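Side-chain contacts in 1-phosphatidylinositol 4,5-bisphosphate phosphodiesterase (Drosophila melanogaster, PDB 6IRB), which belongs to the phospholipase C-beta family and is represented here by a long helical hairpin, the kind of coiled coil found in the C-terminal region of that family: residues E159-R162 with R163-E166; Q169-V172 with K173-M176; K180-G183 with V184-R188; D130-D133 with L134-Q138. The protein carries 2 engineered substitutions. All coordinates share one frame; numbering follows the deposited sequence.

Contact 1. Residues E159-R162 with R163-E166; sequences EKDR and RLRE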
loop_
_atom_site.group_PDB
_atom_site.type_symbol
_atom_site.label_atom_id
_atom_site.label_comp_id
_atom_site.label_asym_id
_atom_site.label_seq_id
_atom_site.Cartn_x
_atom_site.Cartn_y
_atom_site.Cartn_z
ATOM N N GLU A 159 -17.035 72.686 -56.003
ATOM C CA GLU A 159 -17.870 71.500 -55.885
ATOM C C GLU A 159 -17.070 70.289 -55.382
ATOM O O GLU A 159 -17.588 69.500 -54.582
ATOM C CB GLU A 159 -18.604 71.270 -57.213
ATOM C CG GLU A 159 -17.894 70.455 -58.248
ATOM C CD GLU A 159 -18.573 70.536 -59.601
ATOM O OE1 GLU A 159 -19.773 70.875 -59.648
ATOM O OE2 GLU A 159 -17.899 70.282 -60.621
ATOM N N LYS A 160 -15.807 70.133 -55.817
ATOM C CA LYS A 160 -14.994 68.995 -55.376
ATOM C C LYS A 160 -14.851 68.973 -53.863
ATOM O O LYS A 160 -15.068 67.944 -53.216
ATOM C CB LYS A 160 -13.588 69.028 -55.995
ATOM C CG LYS A 160 -13.422 68.501 -57.405
ATOM C CD LYS A 160 -11.940 68.426 -57.760
ATOM C CE LYS A 160 -11.717 67.882 -59.155
ATOM N NZ LYS A 160 -12.228 66.491 -59.285
ATOM N N ASP A 161 -14.498 70.116 -53.283
ATOM C CA ASP A 161 -14.346 70.228 -51.838
ATOM C C ASP A 161 -15.664 70.006 -51.100
ATOM O O ASP A 161 -15.667 69.470 -49.987
ATOM C CB ASP A 161 -13.735 71.593 -51.515
ATOM C CG ASP A 161 -12.282 71.704 -51.991
ATOM O OD1 ASP A 161 -11.638 70.651 -52.213
ATOM O OD2 ASP A 161 -11.793 72.842 -52.166
ATOM N N ARG A 162 -16.789 70.433 -51.678
ATOM C CA ARG A 162 -18.071 70.222 -51.009
ATOM C C ARG A 162 -18.418 68.739 -50.881
ATOM O O ARG A 162 -19.045 68.334 -49.892
ATOM C CB ARG A 162 -19.185 70.934 -51.783
ATOM C CG ARG A 162 -20.570 70.330 -51.543
ATOM C CD ARG A 162 -20.994 69.373 -52.657
ATOM N NE ARG A 162 -22.383 68.956 -52.516
ATOM C CZ ARG A 162 -23.049 68.265 -53.434
ATOM N NH1 ARG A 162 -22.449 67.903 -54.558
ATOM N NH2 ARG A 162 -24.312 67.933 -53.226
ATOM N N ARG A 163 -17.981 67.907 -51.833
ATOM C CA ARG A 163 -18.428 66.514 -51.854
ATOM C C ARG A 163 -17.620 65.653 -50.897
ATOM O O ARG A 163 -18.190 64.786 -50.222
ATOM C CB ARG A 163 -18.373 65.936 -53.274
ATOM C CG ARG A 163 -18.662 64.412 -53.372
ATOM C CD ARG A 163 -19.946 64.039 -54.123
ATOM N NE ARG A 163 -20.080 62.588 -54.327
ATOM C CZ ARG A 163 -20.954 61.800 -53.698
ATOM N NH1 ARG A 163 -21.807 62.312 -52.821
ATOM N NH2 ARG A 163 -20.992 60.498 -53.964
ATOM N N LEU A 164 -16.296 65.834 -50.851
ATOM C CA LEU A 164 -15.529 65.141 -49.822
ATOM C C LEU A 164 -16.063 65.493 -48.437
ATOM O O LEU A 164 -16.224 64.610 -47.587
ATOM C CB LEU A 164 -14.032 65.436 -49.958
ATOM C CG LEU A 164 -13.382 66.819 -49.899
ATOM C CD1 LEU A 164 -13.276 67.380 -48.481
ATOM C CD2 LEU A 164 -12.003 66.753 -50.552
ATOM N N ARG A 165 -16.360 66.775 -48.194
ATOM C CA ARG A 165 -16.965 67.156 -46.921
ATOM C C ARG A 165 -18.263 66.394 -46.692
ATOM O O ARG A 165 -18.558 65.973 -45.566
ATOM C CB ARG A 165 -17.205 68.664 -46.886
ATOM C CG ARG A 165 -16.044 69.452 -46.317
ATOM C CD ARG A 165 -16.361 70.934 -46.286
ATOM N NE ARG A 165 -17.797 71.180 -46.187
ATOM C CZ ARG A 165 -18.465 71.296 -45.042
ATOM N NH1 ARG A 165 -17.832 71.173 -43.882
ATOM N NH2 ARG A 165 -19.771 71.524 -45.057
ATOM N N GLU A 166 -19.038 66.187 -47.762
ATOM C CA GLU A 166 -20.214 65.322 -47.702
ATOM C C GLU A 166 -19.824 63.860 -47.503
ATOM O O GLU A 166 -20.396 63.160 -46.657
ATOM C CB GLU A 166 -21.032 65.477 -48.984
ATOM C CG GLU A 166 -22.413 64.872 -48.917
ATOM C CD GLU A 166 -22.757 64.135 -50.200
ATOM O OE1 GLU A 166 -23.707 63.324 -50.191
ATOM O OE2 GLU A 166 -22.085 64.389 -51.226
#
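L164 lies against the backbone of the turn before it: its CG is 3.5 Å from D161 O, with CD1 about as close. With chi1 near 59°, CG sits between the backbone N and the carbonyl carbon, which turns the branched end back along the helix toward D161. R162, bent at chi2, passes its CD 3.5 Å from R163 N. Backbone bonds account for the polar contacts across the segments: E166 N reaches R162 O at 3.0 Å, and R163 N reaches K160 O at 3.2 Å, with a weak second bond to E159 O. Charge is paired among the later residues. R163 NH1 meets the syn side of E166 OE2 at 2.6 Å, close to the guanidinium plane, and E166 OE1 also lies at that guanidinium edge. R162 NH2 remains 4.6 Å from E166 OE2, near but not bonded. At the start of the helix, K160 NZ bonds V149 O and D152 O. A carboxylate one turn from two arginines suits an exposed helix, where it would probably lessen the mutual repulsion of their positive charges.

Contact 2. Residues Q169-V172 with K173-M176; sequences QNNV and KRFM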
loop_
_atom_site.group_PDB
_atom_site.type_symbol
_atom_site.label_atom_id
_atom_site.label_comp_id
_atom_site.label_asym_id
_atom_site.label_seq_id
_atom_site.Cartn_x
_atom_site.Cartn_y
_atom_site.Cartn_z
ATOM N N GLN A 169 -17.752 62.983 -43.850
ATOM C CA GLN A 169 -18.635 62.869 -42.692
ATOM C C GLN A 169 -19.550 61.656 -42.804
ATOM O O GLN A 169 -19.755 60.937 -41.817
ATOM C CB GLN A 169 -19.424 64.157 -42.473
ATOM C CG GLN A 169 -19.821 64.330 -40.993
ATOM C CD GLN A 169 -18.816 65.150 -40.174
ATOM O OE1 GLN A 169 -17.637 65.244 -40.522
ATOM N NE2 GLN A 169 -19.284 65.725 -39.068
ATOM N N ASN A 170 -20.139 61.430 -43.981
ATOM C CA ASN A 170 -20.877 60.189 -44.198
ATOM C C ASN A 170 -20.027 58.994 -43.774
ATOM O O ASN A 170 -20.478 58.121 -43.025
ATOM C CB ASN A 170 -21.293 60.098 -45.672
ATOM C CG ASN A 170 -22.119 58.848 -46.002
ATOM O OD1 ASN A 170 -22.007 57.805 -45.355
ATOM N ND2 ASN A 170 -22.964 58.967 -47.023
ATOM N N ASN A 171 -18.778 58.956 -44.240
ATOM C CA ASN A 171 -17.869 57.870 -43.889
ATOM C C ASN A 171 -17.565 57.842 -42.395
ATOM O O ASN A 171 -17.388 56.765 -41.815
ATOM C CB ASN A 171 -16.611 57.975 -44.732
ATOM C CG ASN A 171 -16.860 57.539 -46.157
ATOM O OD1 ASN A 171 -15.961 57.564 -47.000
ATOM N ND2 ASN A 171 -18.089 57.092 -46.427
ATOM N N VAL A 172 -17.466 59.010 -41.761
ATOM C CA VAL A 172 -17.269 59.035 -40.313
ATOM C C VAL A 172 -18.439 58.353 -39.613
ATOM O O VAL A 172 -18.242 57.573 -38.670
ATOM C CB VAL A 172 -17.042 60.475 -39.825
ATOM C CG1 VAL A 172 -17.207 60.573 -38.318
ATOM C CG2 VAL A 172 -15.646 60.926 -40.233
ATOM N N LYS A 173 -19.674 58.637 -40.055
ATOM C CA LYS A 173 -20.830 57.877 -39.575
ATOM C C LYS A 173 -20.585 56.385 -39.728
ATOM O O LYS A 173 -20.720 55.616 -38.770
ATOM C CB LYS A 173 -22.098 58.260 -40.347
ATOM C CG LYS A 173 -23.010 59.303 -39.705
ATOM C CD LYS A 173 -24.336 59.384 -40.478
ATOM C CE LYS A 173 -25.106 60.675 -40.225
ATOM N NZ LYS A 173 -26.038 60.516 -39.076
ATOM N N ARG A 174 -20.192 55.967 -40.931
ATOM C CA ARG A 174 -19.962 54.554 -41.203
ATOM C C ARG A 174 -18.834 54.031 -40.317
ATOM O O ARG A 174 -18.925 52.923 -39.769
ATOM C CB ARG A 174 -19.702 54.359 -42.701
ATOM C CG ARG A 174 -19.179 53.010 -43.158
ATOM C CD ARG A 174 -18.411 53.157 -44.479
ATOM N NE ARG A 174 -17.704 51.938 -44.884
ATOM C CZ ARG A 174 -18.184 51.039 -45.744
ATOM N NH1 ARG A 174 -19.376 51.218 -46.296
ATOM N NH2 ARG A 174 -17.468 49.963 -46.056
ATOM N N PHE A 175 -17.751 54.810 -40.185
ATOM C CA PHE A 175 -16.633 54.410 -39.335
ATOM C C PHE A 175 -17.079 54.186 -37.906
ATOM O O PHE A 175 -16.617 53.258 -37.239
ATOM C CB PHE A 175 -15.556 55.490 -39.330
ATOM C CG PHE A 175 -14.860 55.677 -40.643
ATOM C CD1 PHE A 175 -15.085 54.814 -41.702
ATOM C CD2 PHE A 175 -13.965 56.721 -40.818
ATOM C CE1 PHE A 175 -14.429 54.992 -42.906
ATOM C CE2 PHE A 175 -13.306 56.901 -42.025
ATOM C CZ PHE A 175 -13.539 56.035 -43.068
HETATM N N MSE A 176 -17.973 55.025 -37.422
HETATM C CA MSE A 176 -18.477 54.891 -36.070
HETATM C C MSE A 176 -19.417 53.710 -35.909
HETATM O O MSE A 176 -19.355 53.014 -34.897
HETATM C CB MSE A 176 -19.118 56.195 -35.638
HETATM C CG MSE A 176 -18.053 57.170 -35.182
HETATM SE SE MSE A 176 -18.512 59.038 -35.401
HETATM C CE MSE A 176 -18.616 59.567 -33.525
#
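The F175 ring lies against the peptide of N171, one turn earlier. N171 O is over one face, 3.0 Å from F175 CG, and N171 C stands above the centre of the ring. N171 CB adds an aliphatic touch 4.0 Å from F175 CZ. A chi1 of -67° sets F175 CG anti to its own carbonyl carbon, and this swings the ring back over the preceding turn. A flat ring suits the place because its face can lie over the N171 carbonyl. Next to it, V172 and the selenomethionine M176 are neighbours on one flank of the helix, with V172 CG1 3.5 Å from M176 SE, an apolar pair one helical turn apart. The backbone sets the one-turn separation of both pairs: F175 N bonds N171 O at 2.6 Å, and M176 N bonds V172 O at 2.8 Å. The bonds from K173 N to Q169 O and from R174 N to N170 O continue the same helical pattern, and the long chains of K173 and R174 extend outward from it. Outward from this shell, helix 157-210 rests on helix 18-150: F175 and R174 touch M141, N171 touches T145, and Q138 NE2 of the partner helix bonds F175 O.

Contact 3. Residues K180-G183 with V184-R188; sequences KQIG and VKQGR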
loop_
_atom_site.group_PDB
_atom_site.type_symbol
_atom_site.label_atom_id
_atom_site.label_comp_id
_atom_site.label_asym_id
_atom_site.label_seq_id
_atom_site.Cartn_x
_atom_site.Cartn_y
_atom_site.Cartn_z
ATOM N N LYS A 180 -19.008 50.526 -33.454
ATOM C CA LYS A 180 -20.036 50.022 -32.552
ATOM C C LYS A 180 -20.223 48.522 -32.717
ATOM O O LYS A 180 -20.281 47.784 -31.729
ATOM C CB LYS A 180 -21.350 50.763 -32.813
ATOM C CG LYS A 180 -22.610 49.936 -32.579
ATOM C CD LYS A 180 -23.861 50.814 -32.406
ATOM C CE LYS A 180 -24.525 51.172 -33.739
ATOM N NZ LYS A 180 -26.024 51.038 -33.683
ATOM N N GLN A 181 -20.330 48.052 -33.959
ATOM C CA GLN A 181 -20.518 46.624 -34.189
ATOM C C GLN A 181 -19.355 45.795 -33.646
ATOM O O GLN A 181 -19.569 44.813 -32.927
ATOM C CB GLN A 181 -20.753 46.347 -35.668
ATOM C CG GLN A 181 -22.231 46.248 -35.991
ATOM C CD GLN A 181 -22.504 46.202 -37.476
ATOM O OE1 GLN A 181 -21.606 46.417 -38.291
ATOM N NE2 GLN A 181 -23.759 45.939 -37.841
ATOM N N ILE A 182 -18.117 46.154 -33.992
ATOM C CA ILE A 182 -16.989 45.354 -33.512
ATOM C C ILE A 182 -16.894 45.420 -32.000
ATOM O O ILE A 182 -16.483 44.450 -31.351
ATOM C CB ILE A 182 -15.664 45.778 -34.166
ATOM C CG1 ILE A 182 -14.703 44.593 -34.161
ATOM C CG2 ILE A 182 -15.000 46.942 -33.428
ATOM C CD1 ILE A 182 -13.758 44.539 -35.356
ATOM N N GLY A 183 -17.196 46.581 -31.419
ATOM C CA GLY A 183 -17.292 46.649 -29.973
ATOM C C GLY A 183 -18.197 45.565 -29.427
ATOM O O GLY A 183 -17.884 44.915 -28.429
ATOM N N VAL A 184 -19.281 45.286 -30.143
ATOM C CA VAL A 184 -20.345 44.455 -29.602
ATOM C C VAL A 184 -20.029 42.986 -29.794
ATOM O O VAL A 184 -20.089 42.203 -28.839
ATOM C CB VAL A 184 -21.685 44.836 -30.256
ATOM C CG1 VAL A 184 -22.691 43.734 -30.050
ATOM C CG2 VAL A 184 -22.196 46.155 -29.705
ATOM N N LYS A 185 -19.715 42.580 -31.025
ATOM C CA LYS A 185 -19.361 41.184 -31.256
ATOM C C LYS A 185 -18.226 40.746 -30.332
ATOM O O LYS A 185 -18.307 39.695 -29.680
ATOM C CB LYS A 185 -18.974 40.980 -32.717
ATOM C CG LYS A 185 -18.294 39.657 -32.979
ATOM C CD LYS A 185 -18.045 39.469 -34.466
ATOM C CE LYS A 185 -17.183 38.240 -34.763
ATOM N NZ LYS A 185 -15.802 38.385 -34.210
ATOM N N GLN A 186 -17.172 41.568 -30.243
ATOM C CA GLN A 186 -16.066 41.281 -29.334
ATOM C C GLN A 186 -16.547 41.104 -27.906
ATOM O O GLN A 186 -16.101 40.191 -27.198
ATOM C CB GLN A 186 -14.997 42.362 -29.458
ATOM C CG GLN A 186 -14.288 42.236 -30.810
ATOM C CD GLN A 186 -13.027 43.061 -30.941
ATOM O OE1 GLN A 186 -12.583 43.713 -29.993
ATOM N NE2 GLN A 186 -12.415 43.002 -32.120
ATOM N N GLY A 187 -17.490 41.932 -27.474
ATOM C CA GLY A 187 -18.005 41.757 -26.131
ATOM C C GLY A 187 -18.798 40.470 -26.039
ATOM O O GLY A 187 -18.674 39.721 -25.069
ATOM N N ARG A 188 -19.592 40.177 -27.072
ATOM C CA ARG A 188 -20.352 38.935 -27.106
ATOM C C ARG A 188 -19.410 37.743 -27.132
ATOM O O ARG A 188 -19.596 36.765 -26.396
ATOM C CB ARG A 188 -21.259 38.928 -28.331
ATOM C CG ARG A 188 -22.697 39.171 -27.987
ATOM C CD ARG A 188 -23.085 40.581 -28.366
ATOM N NE ARG A 188 -24.420 40.916 -27.893
ATOM C CZ ARG A 188 -25.513 40.847 -28.640
ATOM N NH1 ARG A 188 -25.420 40.461 -29.909
ATOM N NH2 ARG A 188 -26.692 41.172 -28.122
#
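Q186 lies alongside I182, both chains extending to the same side of the helix, so that the amide end of Q186 covers the branch of I182 that carries its delta carbon. Q186 NE2 is 3.5 Å from I182 CG1 and 3.8 Å from I182 CD1, while Q186 CG rests 3.2 Å from I182 O. A chi1 of -70° carries Q186 CG back toward the preceding turn, and the chain beyond it is extended, which takes the amide out to helix 18-150. There NE2 donates to H127 O, and the side chain packs on D130 and I131; I182 also touches D130. Glutamine suits the position because its methylenes lie over the I182 carbonyl, its flat amide covers the isoleucine branch, and NE2 still reaches a carbonyl of the partner helix. Away from that pair, V184 CG2 comes 3.2 Å from K180 O, leaving apolar bulk over the preceding turn. Main-chain bonds hold the turns together: Q181 O accepts from K185 N at 2.9 Å and also from V184 N, the second donor lying well above the carbonyl plane. G187 N bonds G183 O at 3.2 Å, continuing the helical pattern through two residues without side chains. The chemistry is therefore divided, with one buried side chain whose NE2 is bonded across the hairpin while lying against an apolar branch, and the remaining turns relying largely on backbone bonds.

Contact 4. Residues D130-D133 with L134-Q138; sequences DIKD and LNAKQ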
loop_
_atom_site.group_PDB
_atom_site.type_symbol
_atom_site.label_atom_id
_atom_site.label_comp_id
_atom_site.label_asym_id
_atom_site.label_seq_id
_atom_site.Cartn_x
_atom_site.Cartn_y
_atom_site.Cartn_z
ATOM N N ASP A 130 -8.103 42.723 -34.692
ATOM C CA ASP A 130 -9.289 43.097 -35.450
ATOM C C ASP A 130 -9.454 44.608 -35.509
ATOM O O ASP A 130 -9.694 45.179 -36.580
ATOM C CB ASP A 130 -10.511 42.427 -34.831
ATOM C CG ASP A 130 -10.471 40.923 -34.989
ATOM O OD1 ASP A 130 -9.872 40.458 -35.988
ATOM O OD2 ASP A 130 -11.020 40.212 -34.112
ATOM N N ILE A 131 -9.326 45.271 -34.358
ATOM C CA ILE A 131 -9.528 46.716 -34.315
ATOM C C ILE A 131 -8.443 47.459 -35.078
ATOM O O ILE A 131 -8.746 48.375 -35.848
ATOM C CB ILE A 131 -9.605 47.188 -32.855
ATOM C CG1 ILE A 131 -10.537 46.260 -32.061
ATOM C CG2 ILE A 131 -9.989 48.650 -32.788
ATOM C CD1 ILE A 131 -10.987 46.807 -30.716
ATOM N N LYS A 132 -7.177 47.074 -34.919
ATOM C CA LYS A 132 -6.144 47.679 -35.756
ATOM C C LYS A 132 -6.485 47.455 -37.219
ATOM O O LYS A 132 -6.527 48.402 -38.011
ATOM C CB LYS A 132 -4.753 47.142 -35.442
ATOM C CG LYS A 132 -3.708 47.979 -36.170
ATOM C CD LYS A 132 -3.163 47.333 -37.430
ATOM C CE LYS A 132 -2.540 48.400 -38.322
ATOM N NZ LYS A 132 -2.153 47.879 -39.658
ATOM N N ASP A 133 -6.561 46.182 -37.621
ATOM C CA ASP A 133 -7.006 45.786 -38.953
ATOM C C ASP A 133 -8.139 46.669 -39.460
ATOM O O ASP A 133 -8.044 47.286 -40.525
ATOM C CB ASP A 133 -7.444 44.320 -38.927
ATOM C CG ASP A 133 -6.278 43.370 -38.762
ATOM O OD1 ASP A 133 -5.135 43.850 -38.598
ATOM O OD2 ASP A 133 -6.502 42.141 -38.779
ATOM N N LEU A 134 -9.259 46.661 -38.738
ATOM C CA LEU A 134 -10.363 47.560 -39.053
ATOM C C LEU A 134 -9.890 48.998 -39.251
ATOM O O LEU A 134 -10.227 49.641 -40.253
ATOM C CB LEU A 134 -11.422 47.490 -37.961
ATOM C CG LEU A 134 -12.662 48.211 -38.480
ATOM C CD1 LEU A 134 -13.212 47.490 -39.715
ATOM C CD2 LEU A 134 -13.723 48.346 -37.389
ATOM N N ASN A 135 -9.149 49.532 -38.270
ATOM C CA ASN A 135 -8.605 50.886 -38.366
ATOM C C ASN A 135 -7.951 51.113 -39.718
ATOM O O ASN A 135 -8.246 52.097 -40.408
ATOM C CB ASN A 135 -7.592 51.138 -37.248
ATOM C CG ASN A 135 -8.239 51.502 -35.930
ATOM O OD1 ASN A 135 -9.463 51.506 -35.802
ATOM N ND2 ASN A 135 -7.409 51.799 -34.927
ATOM N N ALA A 136 -7.029 50.219 -40.088
ATOM C CA ALA A 136 -6.403 50.278 -41.400
ATOM C C ALA A 136 -7.445 50.375 -42.509
ATOM O O ALA A 136 -7.467 51.351 -43.269
ATOM C CB ALA A 136 -5.515 49.050 -41.598
ATOM N N LYS A 137 -8.334 49.380 -42.605
ATOM C CA LYS A 137 -9.359 49.401 -43.649
ATOM C C LYS A 137 -10.081 50.740 -43.672
ATOM O O LYS A 137 -10.251 51.357 -44.733
ATOM C CB LYS A 137 -10.353 48.254 -43.462
ATOM C CG LYS A 137 -11.407 48.171 -44.570
ATOM C CD LYS A 137 -12.176 46.851 -44.547
ATOM C CE LYS A 137 -13.551 46.970 -45.222
ATOM N NZ LYS A 137 -14.402 48.078 -44.672
ATOM N N GLN A 138 -10.484 51.223 -42.492
ATOM C CA GLN A 138 -11.135 52.525 -42.422
ATOM C C GLN A 138 -10.211 53.601 -42.963
ATOM O O GLN A 138 -10.606 54.419 -43.805
ATOM C CB GLN A 138 -11.550 52.840 -40.984
ATOM C CG GLN A 138 -12.656 51.934 -40.447
ATOM C CD GLN A 138 -13.296 52.460 -39.171
ATOM O OE1 GLN A 138 -12.714 53.273 -38.454
ATOM N NE2 GLN A 138 -14.510 52.007 -38.892
#
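Torsions of -46° about chi1 of I131 and -81° about chi1 of N135 bring these two side chains alongside each other, both leaning to one side of the helix. I131 CG2 is anti to the backbone N and faces N135 OD1 at 4.2 Å, while N135 CG leans over I131 O at 3.2 Å. Two oxygens, I131 O and N135 OD1, thus lie near each other without bonding. N135 OD1 receives a hydrogen bond from K179 NZ of helix 157-210, and that positive group would probably ease the closeness of the two acceptors. Asparagine is short enough to stay against its own helix while offering OD1 to the long K179 side chain. This stretch belongs to the long arm of an antiparallel helical hairpin, in which helix 157-210 folds back along helix 18-150; I131 touches K179 at the same interface. Elsewhere along the turn, L134 CB lies 3.2 Å from D130 O, and K132, bent at chi2, brings its NZ to 4.1 Å from A136 CB, a loose approach of an amine to a methyl. Backbone bonds tie the turns together, among them L134 N to D130 O at 2.7 Å and K137 N to D133 O at 3.0 Å.

All four contacts are local and at the surface, and none forms a buried core. Contacts 1, 2 and 3 follow one another along helix 157-210, whereas contact 4 lies on helix 18-150. Contact 1, 87 Å from the centre of the chain, is nearest the turn of the hairpin; it does not touch contact 4, and its chemistry is mostly charged. Contacts 2 and 3 each touch contact 4, their centres about 14 Å away, from the returning helix. Contact 2 brings an aromatic ring and a backbone carbonyl, contact 3 an amide with an apolar branch, and contact 4 offers the amide of Q138 to contact 2 and aliphatic carbons of D130 and I131 to contact 3.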